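Local structure of B-agarase (Saccharophagus degradans, 4BQ2) at residues T419-Y424 and S474-N479; G260-E265 and W482-F487; E318-L323 and N434-G439. The protein hydrolyses the beta-1,4 linkages of agarose as an exo-acting family 50 glycoside hydrolase, probably releasing neoagarobiose from a chain end. All blocks are in the same frame, centred on the assembly; numbering follows the deposited sequence. Where two conformers were deposited one is given.

Interaction 1 (T419-Y424 and S474-N479)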
loop_
_atom_site.group_PDB
_atom_site.type_symbol
_atom_site.label_atom_id
_atom_site.label_comp_id
_atom_site.label_asym_id
_atom_site.label_seq_id
_atom_site.Cartn_x
_atom_site.Cartn_y
_atom_site.Cartn_z
ATOM N N THR A 419 -5.779 -3.888 -13.982
ATOM C CA THR A 419 -5.587 -4.933 -15.016
ATOM C C THR A 419 -5.406 -4.263 -16.377
ATOM O O THR A 419 -6.205 -3.385 -16.774
ATOM C CB THR A 419 -6.768 -5.921 -15.003
ATOM O OG1 THR A 419 -6.663 -6.712 -13.820
ATOM C CG2 THR A 419 -6.746 -6.862 -16.255
ATOM N N ASP A 420 -4.324 -4.613 -17.081
ATOM C CA ASP A 420 -4.065 -4.032 -18.383
ATOM C C ASP A 420 -5.276 -4.250 -19.289
ATOM O O ASP A 420 -5.813 -5.340 -19.297
ATOM C CB ASP A 420 -2.795 -4.650 -19.012
ATOM C CG ASP A 420 -2.436 -3.992 -20.336
ATOM O OD1 ASP A 420 -3.033 -4.307 -21.367
ATOM O OD2 ASP A 420 -1.581 -3.102 -20.347
ATOM N N PRO A 421 -5.715 -3.210 -20.032
ATOM C CA PRO A 421 -6.896 -3.315 -20.883
ATOM C C PRO A 421 -6.838 -4.405 -21.958
ATOM O O PRO A 421 -7.890 -4.779 -22.483
ATOM C CB PRO A 421 -6.992 -1.926 -21.540
ATOM C CG PRO A 421 -6.355 -1.025 -20.550
ATOM C CD PRO A 421 -5.215 -1.816 -19.971
ATOM N N ALA A 422 -5.639 -4.912 -22.273
ATOM C CA ALA A 422 -5.518 -6.004 -23.213
ATOM C C ALA A 422 -6.204 -7.287 -22.667
ATOM O O ALA A 422 -6.521 -8.158 -23.434
ATOM C CB ALA A 422 -4.043 -6.266 -23.540
ATOM N N TYR A 423 -6.424 -7.389 -21.353
ATOM C CA TYR A 423 -7.127 -8.546 -20.758
ATOM C C TYR A 423 -8.652 -8.381 -20.806
ATOM O O TYR A 423 -9.385 -9.306 -20.505
ATOM C CB TYR A 423 -6.809 -8.698 -19.269
ATOM C CG TYR A 423 -5.459 -9.253 -18.937
ATOM C CD1 TYR A 423 -5.240 -10.623 -18.904
ATOM C CD2 TYR A 423 -4.393 -8.402 -18.641
ATOM C CE1 TYR A 423 -3.979 -11.140 -18.588
ATOM C CE2 TYR A 423 -3.137 -8.897 -18.343
ATOM C CZ TYR A 423 -2.939 -10.265 -18.308
ATOM O OH TYR A 423 -1.715 -10.764 -17.975
ATOM N N TYR A 424 -9.127 -7.211 -21.190
ATOM C CA TYR A 424 -10.576 -6.927 -21.029
ATOM C C TYR A 424 -11.486 -7.742 -21.941
ATOM O O TYR A 424 -12.708 -7.834 -21.682
ATOM C CB TYR A 424 -10.843 -5.443 -21.260
ATOM C CG TYR A 424 -10.395 -4.551 -20.124
ATOM C CD1 TYR A 424 -9.693 -5.059 -19.005
ATOM C CD2 TYR A 424 -10.585 -3.159 -20.209
ATOM C CE1 TYR A 424 -9.256 -4.196 -17.995
ATOM C CE2 TYR A 424 -10.174 -2.324 -19.199
ATOM C CZ TYR A 424 -9.500 -2.838 -18.107
ATOM O OH TYR A 424 -9.082 -1.924 -17.145
ATOM N N SER A 474 -15.160 3.460 -20.607
ATOM C CA SER A 474 -16.277 2.835 -21.318
ATOM C C SER A 474 -15.837 2.309 -22.691
ATOM O O SER A 474 -16.238 1.214 -23.121
ATOM C CB SER A 474 -17.468 3.781 -21.475
ATOM O OG SER A 474 -18.493 3.140 -22.234
ATOM N N GLU A 475 -14.999 3.088 -23.365
ATOM C CA GLU A 475 -14.416 2.662 -24.643
ATOM C C GLU A 475 -13.577 1.370 -24.498
ATOM O O GLU A 475 -13.602 0.484 -25.388
ATOM C CB GLU A 475 -13.559 3.804 -25.179
ATOM C CG GLU A 475 -12.980 3.580 -26.543
ATOM C CD GLU A 475 -12.295 4.845 -26.998
ATOM O OE1 GLU A 475 -11.389 5.316 -26.291
ATOM O OE2 GLU A 475 -12.719 5.393 -28.022
ATOM N N GLU A 476 -12.859 1.259 -23.371
ATOM C CA GLU A 476 -12.097 0.064 -23.045
ATOM C C GLU A 476 -12.906 -1.192 -22.733
ATOM O O GLU A 476 -12.525 -2.274 -23.167
ATOM C CB GLU A 476 -11.175 0.307 -21.828
ATOM C CG GLU A 476 -10.155 1.392 -22.048
ATOM C CD GLU A 476 -9.220 1.593 -20.881
ATOM O OE1 GLU A 476 -9.663 1.700 -19.734
ATOM O OE2 GLU A 476 -8.006 1.684 -21.131
ATOM N N ILE A 477 -13.974 -0.982 -21.958
ATOM C CA ILE A 477 -14.864 -1.982 -21.357
ATOM C C ILE A 477 -15.815 -2.593 -22.369
ATOM O O ILE A 477 -16.207 -3.764 -22.268
ATOM C CB ILE A 477 -15.740 -1.269 -20.292
ATOM C CG1 ILE A 477 -14.887 -0.886 -19.086
ATOM C CG2 ILE A 477 -16.935 -2.100 -19.883
ATOM C CD1 ILE A 477 -14.017 -2.001 -18.589
ATOM N N LYS A 478 -16.180 -1.771 -23.339
ATOM C CA LYS A 478 -17.177 -2.126 -24.410
ATOM C C LYS A 478 -18.457 -2.727 -23.850
ATOM O O LYS A 478 -18.990 -3.740 -24.371
ATOM C CB LYS A 478 -16.560 -3.051 -25.462
ATOM C CG LYS A 478 -15.305 -2.507 -26.145
ATOM C CD LYS A 478 -14.825 -3.480 -27.224
ATOM C CE LYS A 478 -13.512 -3.025 -27.852
ATOM N NZ LYS A 478 -13.846 -2.208 -29.055
ATOM N N ASN A 479 -18.917 -2.134 -22.744
ATOM C CA ASN A 479 -20.116 -2.588 -22.036
ATOM C C ASN A 479 -20.094 -4.107 -21.748
ATOM O O ASN A 479 -21.151 -4.744 -21.701
ATOM C CB ASN A 479 -21.355 -2.181 -22.860
ATOM C CG ASN A 479 -22.654 -2.315 -22.085
ATOM O OD1 ASN A 479 -22.720 -2.011 -20.887
ATOM N ND2 ASN A 479 -23.724 -2.727 -22.792
HETATM O O HOH W 1 -9.724 -2.809 -24.045
HETATM O O HOH W 2 -9.862 0.659 -17.432
#
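The last turn of helix 460-477, in the beta-alpha-beta crossover between parallel strands 431-435 and 483-488, meets the loop leading into the first of those strands: Glu476 and Ile477 lie against Pro421 and Tyr424. Tyr424 and Glu476 carry most of the contact. Glu476 O comes to the ring edge of Tyr424, close to its plane, 3.6 Å from Tyr424 CD2, while Glu476 CB lies 3.9 Å from Tyr424 CE2. The same distance separates Tyr424 CE2 from the tip of Ile477, CD1, which approaches at a slant. One face of the ring is covered from within its own loop by Pro421 CA, 3.5 Å above the plane and over its centre. The tyrosine reaches this place with CG beside the backbone N and anti to the carbonyl carbon (chi1 -74°). Glu476, extended beyond CG, sends its carboxylate past the proline, so that OE2 rests 3.2 Å from Pro421 CG; the carboxylate plane stands 85° from the tyrosine ring. Behind this surface an Asx turn shapes the loop, with Ala422 N donating to Asp420 OD1 over 2.8 Å.

Direct contact is thus apolar or of CH-to-oxygen type, and water supplies the polar link. Tyr424 OH donates to one water, which in turn donates to Glu476 OE1. A second water lies within hydrogen-bonding distance of both Pro421 O and Glu476 O, though it may not serve both at once. Such chemistry implies a joint apolar where Ile477 CD1 meets Tyr424 CD2 and CE2, and hydrated at the tyrosine hydroxyl and Glu476.

Interaction 2 (G260-E265 and W482-F487); sequences GYFRTE and WCVGVF
Phe262 lays one face of its ring over the side chain of Val484, and the two form a CH-pi contact of nearly ideal geometry. Val484 CG2 sits 3.9 Å from the ring centroid and only 7° off the normal. The second methyl of the valine, CG1, lies toward the ring's root, 4.0 Å from Phe262 CG, so both branches are used. With CG1 anti to the backbone N (chi1 -177°), CG2 is left beside that nitrogen and points at the middle of the ring. The phenylalanine also leans on backbone: its CB is 3.6 Å from Val484 O, and the carbonyl oxygens of Trp482 and Cys483 approach the ring obliquely at longer range.

The CA atoms of Phe262 and Val484 come within 5.3 Å, yet the backbones exchange no direct bond, and two waters bridge them. One accepts from Phe262 N at 2.8 Å and donates to Cys483 O; the other donates both to Phe262 O and to Val484 O. Both backbone polar groups of Phe262 are therefore engaged through water beside a buried hydrophobic contact, and the waters join this loop residue to the backbone at Cys483 and Val484.

Beyond the contact, the ring of Phe262 meets Tyr281 edge-to-face and touches Pro276. Arg263 and Glu265, joined by a salt bridge, belong to strand 263-267, which pairs antiparallel with strand 270-274. Val484, for its part, bonds through its backbone to Phe431, so the phenylalanine bears on the beginning of strand 483-488 near the start of its pairing with parallel strand 431-435.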
loop_
_atom_site.group_PDB
_atom_site.type_symbol
_atom_site.label_atom_id
_atom_site.label_comp_id
_atom_site.label_asym_id
_atom_site.label_seq_id
_atom_site.Cartn_x
_atom_site.Cartn_y
_atom_site.Cartn_z
ATOM N N GLY A 260 -27.734 -9.707 -16.704
ATOM C CA GLY A 260 -26.685 -9.653 -17.722
ATOM C C GLY A 260 -25.443 -8.850 -17.313
ATOM O O GLY A 260 -24.509 -8.697 -18.124
ATOM N N TYR A 261 -25.414 -8.338 -16.074
ATOM C CA TYR A 261 -24.237 -7.625 -15.559
ATOM C C TYR A 261 -24.022 -8.019 -14.123
ATOM O O TYR A 261 -24.976 -8.420 -13.450
ATOM C CB TYR A 261 -24.449 -6.089 -15.617
ATOM C CG TYR A 261 -24.703 -5.653 -17.022
ATOM C CD1 TYR A 261 -23.634 -5.334 -17.874
ATOM C CD2 TYR A 261 -26.020 -5.592 -17.519
ATOM C CE1 TYR A 261 -23.866 -4.949 -19.183
ATOM C CE2 TYR A 261 -26.251 -5.203 -18.823
ATOM C CZ TYR A 261 -25.188 -4.901 -19.644
ATOM O OH TYR A 261 -25.467 -4.523 -20.944
ATOM N N PHE A 262 -22.799 -7.845 -13.627
ATOM C CA PHE A 262 -22.552 -8.039 -12.183
ATOM C C PHE A 262 -23.355 -7.027 -11.356
ATOM O O PHE A 262 -23.445 -5.875 -11.738
ATOM C CB PHE A 262 -21.067 -7.927 -11.836
ATOM C CG PHE A 262 -20.280 -9.154 -12.205
ATOM C CD1 PHE A 262 -19.757 -9.291 -13.480
ATOM C CD2 PHE A 262 -20.131 -10.192 -11.300
ATOM C CE1 PHE A 262 -19.053 -10.462 -13.846
ATOM C CE2 PHE A 262 -19.457 -11.374 -11.644
ATOM C CZ PHE A 262 -18.903 -11.509 -12.932
ATOM N N ARG A 263 -23.919 -7.463 -10.228
ATOM C CA ARG A 263 -24.746 -6.584 -9.387
ATOM C C ARG A 263 -24.640 -7.009 -7.945
ATOM O O ARG A 263 -24.007 -8.014 -7.664
ATOM C CB ARG A 263 -26.230 -6.584 -9.863
ATOM C CG ARG A 263 -26.873 -7.950 -9.785
ATOM C CD ARG A 263 -28.300 -7.962 -10.374
ATOM N NE ARG A 263 -28.878 -9.263 -10.072
ATOM C CZ ARG A 263 -29.526 -9.554 -8.947
ATOM N NH1 ARG A 263 -29.705 -8.617 -8.028
ATOM N NH2 ARG A 263 -30.019 -10.782 -8.765
ATOM N N THR A 264 -25.244 -6.256 -7.022
ATOM C CA THR A 264 -25.147 -6.621 -5.588
ATOM C C THR A 264 -26.486 -7.129 -5.050
ATOM O O THR A 264 -27.590 -6.737 -5.536
ATOM C CB THR A 264 -24.709 -5.442 -4.706
ATOM O OG1 THR A 264 -25.715 -4.414 -4.747
ATOM C CG2 THR A 264 -23.359 -4.869 -5.150
ATOM N N GLU A 265 -26.400 -7.996 -4.056
ATOM C CA GLU A 265 -27.603 -8.472 -3.393
ATOM C C GLU A 265 -27.240 -9.121 -2.079
ATOM O O GLU A 265 -26.238 -9.846 -1.999
ATOM C CB GLU A 265 -28.315 -9.500 -4.251
ATOM C CG GLU A 265 -29.610 -9.984 -3.630
ATOM C CD GLU A 265 -30.698 -10.026 -4.655
ATOM O OE1 GLU A 265 -30.921 -8.986 -5.319
ATOM O OE2 GLU A 265 -31.285 -11.108 -4.815
ATOM N N TRP A 482 -18.350 -9.051 -18.588
ATOM C CA TRP A 482 -17.199 -9.576 -17.816
ATOM C C TRP A 482 -16.600 -8.529 -16.900
ATOM O O TRP A 482 -15.800 -8.866 -16.017
ATOM C CB TRP A 482 -16.107 -10.111 -18.743
ATOM C CG TRP A 482 -16.515 -11.296 -19.494
ATOM C CD1 TRP A 482 -17.076 -11.337 -20.753
ATOM C CD2 TRP A 482 -16.409 -12.642 -19.050
ATOM N NE1 TRP A 482 -17.339 -12.662 -21.099
ATOM C CE2 TRP A 482 -16.908 -13.472 -20.083
ATOM C CE3 TRP A 482 -15.938 -13.233 -17.865
ATOM C CZ2 TRP A 482 -16.965 -14.867 -19.965
ATOM C CZ3 TRP A 482 -15.970 -14.633 -17.753
ATOM C CH2 TRP A 482 -16.495 -15.427 -18.792
ATOM N N CYS A 483 -16.967 -7.259 -17.094
ATOM C CA CYS A 483 -16.461 -6.240 -16.172
ATOM C C CYS A 483 -17.316 -6.189 -14.906
ATOM O O CYS A 483 -18.478 -5.780 -14.947
ATOM C CB CYS A 483 -16.399 -4.873 -16.846
ATOM S SG CYS A 483 -15.950 -3.519 -15.728
ATOM N N VAL A 484 -16.718 -6.535 -13.766
ATOM C CA VAL A 484 -17.453 -6.596 -12.493
ATOM C C VAL A 484 -17.860 -5.189 -12.061
ATOM O O VAL A 484 -18.987 -4.937 -11.605
ATOM C CB VAL A 484 -16.619 -7.291 -11.372
ATOM C CG1 VAL A 484 -17.434 -7.406 -10.069
ATOM C CG2 VAL A 484 -16.184 -8.696 -11.803
ATOM N N GLY A 485 -16.961 -4.247 -12.239
ATOM C CA GLY A 485 -17.236 -2.905 -11.798
ATOM C C GLY A 485 -16.069 -1.998 -12.087
ATOM O O GLY A 485 -15.028 -2.455 -12.576
ATOM N N VAL A 486 -16.234 -0.717 -11.750
ATOM C CA VAL A 486 -15.250 0.318 -12.060
ATOM C C VAL A 486 -14.789 1.043 -10.786
ATOM O O VAL A 486 -15.624 1.659 -10.116
ATOM C CB VAL A 486 -15.858 1.399 -13.030
ATOM C CG1 VAL A 486 -14.800 2.465 -13.349
ATOM C CG2 VAL A 486 -16.389 0.771 -14.334
ATOM N N PHE A 487 -13.477 0.965 -10.465
ATOM C CA PHE A 487 -12.831 1.831 -9.458
ATOM C C PHE A 487 -12.452 3.160 -10.097
ATOM O O PHE A 487 -12.001 3.201 -11.262
ATOM C CB PHE A 487 -11.522 1.201 -8.957
ATOM C CG PHE A 487 -11.743 -0.054 -8.153
ATOM C CD1 PHE A 487 -12.292 0.012 -6.862
ATOM C CD2 PHE A 487 -11.401 -1.290 -8.670
ATOM C CE1 PHE A 487 -12.493 -1.148 -6.116
ATOM C CE2 PHE A 487 -11.616 -2.463 -7.927
ATOM C CZ PHE A 487 -12.163 -2.382 -6.646
HETATM O O HOH W 3 -21.201 -4.321 -12.921
HETATM O O HOH W 4 -21.040 -6.883 -15.617
#

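Interaction 3 (E318-L323 and N434-G439)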
loop_
_atom_site.group_PDB
_atom_site.type_symbol
_atom_site.label_atom_id
_atom_site.label_comp_id
_atom_site.label_asym_id
_atom_site.label_seq_id
_atom_site.Cartn_x
_atom_site.Cartn_y
_atom_site.Cartn_z
ATOM N N GLU A 318 1.267 9.260 -15.099
ATOM C CA GLU A 318 2.551 8.744 -15.583
ATOM C C GLU A 318 2.873 7.393 -14.964
ATOM O O GLU A 318 3.322 6.488 -15.658
ATOM C CB GLU A 318 3.683 9.760 -15.326
ATOM C CG GLU A 318 5.038 9.346 -15.930
ATOM C CD GLU A 318 5.120 9.483 -17.464
ATOM O OE1 GLU A 318 4.073 9.779 -18.119
ATOM O OE2 GLU A 318 6.240 9.278 -18.029
ATOM N N ASP A 319 2.611 7.248 -13.664
ATOM C CA ASP A 319 2.839 5.983 -12.962
ATOM C C ASP A 319 2.111 4.764 -13.592
ATOM O O ASP A 319 2.578 3.625 -13.507
ATOM C CB ASP A 319 2.449 6.146 -11.486
ATOM C CG ASP A 319 0.961 6.365 -11.304
ATOM O OD1 ASP A 319 0.222 5.344 -11.149
ATOM O OD2 ASP A 319 0.542 7.543 -11.308
ATOM N N SER A 320 0.984 5.025 -14.258
ATOM C CA SER A 320 0.101 3.973 -14.783
ATOM C C SER A 320 0.175 3.878 -16.307
ATOM O O SER A 320 -0.555 3.096 -16.916
ATOM C CB SER A 320 -1.360 4.211 -14.338
ATOM O OG SER A 320 -1.492 4.064 -12.933
ATOM N N LYS A 321 1.105 4.621 -16.914
ATOM C CA LYS A 321 1.325 4.542 -18.359
ATOM C C LYS A 321 1.963 3.223 -18.755
ATOM O O LYS A 321 2.583 2.554 -17.936
ATOM C CB LYS A 321 2.180 5.718 -18.866
ATOM C CG LYS A 321 1.474 7.064 -18.698
ATOM C CD LYS A 321 0.449 7.304 -19.791
ATOM C CE LYS A 321 1.115 7.756 -21.098
ATOM N NZ LYS A 321 0.099 7.920 -22.179
ATOM N N GLY A 322 1.799 2.840 -20.013
ATOM C CA GLY A 322 2.544 1.680 -20.520
ATOM C C GLY A 322 4.035 1.950 -20.363
ATOM O O GLY A 322 4.442 3.121 -20.230
ATOM N N LEU A 323 4.842 0.888 -20.370
ATOM C CA LEU A 323 6.311 1.034 -20.478
ATOM C C LEU A 323 6.674 1.773 -21.790
ATOM O O LEU A 323 6.179 1.423 -22.868
ATOM C CB LEU A 323 7.030 -0.320 -20.379
ATOM C CG LEU A 323 6.956 -1.077 -19.034
ATOM C CD1 LEU A 323 7.795 -2.355 -19.061
ATOM C CD2 LEU A 323 7.392 -0.195 -17.866
ATOM N N ASN A 434 -10.744 0.423 -14.197
ATOM C CA ASN A 434 -10.384 1.619 -13.439
ATOM C C ASN A 434 -10.109 2.802 -14.317
ATOM O O ASN A 434 -9.741 2.673 -15.508
ATOM C CB ASN A 434 -9.111 1.372 -12.615
ATOM C CG ASN A 434 -7.844 1.312 -13.482
ATOM O OD1 ASN A 434 -7.468 0.252 -14.067
ATOM N ND2 ASN A 434 -7.182 2.436 -13.576
ATOM N N GLY A 435 -10.224 3.974 -13.704
ATOM C CA GLY A 435 -9.755 5.203 -14.313
ATOM C C GLY A 435 -9.307 6.137 -13.216
ATOM O O GLY A 435 -9.586 5.904 -12.009
ATOM N N TRP A 436 -8.592 7.174 -13.631
ATOM C CA TRP A 436 -8.133 8.223 -12.727
ATOM C C TRP A 436 -8.628 9.548 -13.277
ATOM O O TRP A 436 -8.470 9.814 -14.470
ATOM C CB TRP A 436 -6.606 8.329 -12.750
ATOM C CG TRP A 436 -5.772 7.152 -12.415
ATOM C CD1 TRP A 436 -5.254 6.240 -13.297
ATOM C CD2 TRP A 436 -5.249 6.800 -11.117
ATOM N NE1 TRP A 436 -4.459 5.340 -12.634
ATOM C CE2 TRP A 436 -4.419 5.671 -11.296
ATOM C CE3 TRP A 436 -5.381 7.349 -9.844
ATOM C CZ2 TRP A 436 -3.750 5.037 -10.219
ATOM C CZ3 TRP A 436 -4.700 6.742 -8.750
ATOM C CH2 TRP A 436 -3.918 5.583 -8.946
ATOM N N VAL A 437 -9.201 10.386 -12.416
ATOM C CA VAL A 437 -9.618 11.719 -12.836
ATOM C C VAL A 437 -8.460 12.662 -12.566
ATOM O O VAL A 437 -8.180 13.033 -11.413
ATOM C CB VAL A 437 -10.924 12.194 -12.131
ATOM C CG1 VAL A 437 -11.380 13.576 -12.657
ATOM C CG2 VAL A 437 -11.999 11.160 -12.347
ATOM N N ILE A 438 -7.782 13.033 -13.654
ATOM C CA ILE A 438 -6.643 13.927 -13.573
ATOM C C ILE A 438 -6.861 15.037 -14.582
ATOM O O ILE A 438 -7.667 14.904 -15.511
ATOM C CB ILE A 438 -5.297 13.189 -13.838
ATOM C CG1 ILE A 438 -5.201 12.699 -15.305
ATOM C CG2 ILE A 438 -5.117 12.032 -12.849
ATOM C CD1 ILE A 438 -3.844 12.089 -15.697
ATOM N N GLY A 439 -6.139 16.131 -14.422
ATOM C CA GLY A 439 -6.307 17.235 -15.370
ATOM C C GLY A 439 -5.903 18.571 -14.777
ATOM O O GLY A 439 -5.316 18.623 -13.709
#
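Ser320 and Trp436 form the close part of this small contact, in which side chains span backbones whose nearest CA atoms, those of the same two residues, are 9.5 Å apart. The indole NE1 of Trp436 lies 3.2 Å from Ser320 OG, but its N-H is directed well off the oxygen (127° at the hydrogen), and the bond is weak. Within its own segment the serine hydroxyl donates to Asp319 OD1 over 2.8 Å, arriving from above the carboxylate plane, and from elsewhere in the chain Arg290 bonds to the same oxygen. With the indole N-H added, three partners gather round this buried hydroxyl. The Asp319 CG lies between the backbone N and the carbonyl carbon (chi1 67°), which brings the carboxylate alongside the hydroxyl.

On the looser side, Asp319 OD1 comes obliquely toward the indole. It stays 4.1 Å from Trp436 CZ2, and the carboxylate and indole planes are 89° apart, so nothing stacks here. Both residues are partly exposed, and Asp319 OD1 also bonds a glycerol, probably from the crystallisation liquor. The ring of Trp418 also meets the indole.

Trp436 directly follows strand 431-435. A tryptophan with polar and charged neighbours just beyond the C-terminal end of a parallel strand is consistent with the loop-lined mouth of a (beta/alpha)8 barrel, the region where glycoside hydrolases of this fold bind carbohydrate.

Overall arrangement
From the N terminus, the chain first reaches 260-265, whose return contact with 482-487 closes the widest loop, interaction 2; the other two contacts lie within that span. Segment 318-323 comes next, then 419-424, before 434-439 completes interaction 3 and 474-479 completes interaction 1, so these two loops cross. Parallel strands 431-435 and 483-488 connect the set: Phe487 O probably accepts a hydrogen bond from Gly435 N, and Ile477 CD1 touches Cys483 SG. Interaction 2 ties an antiparallel hairpin to the start of one strand, interaction 3 a long loop to the end of the other, and interaction 1 the crossover helix to the loop entering the pair.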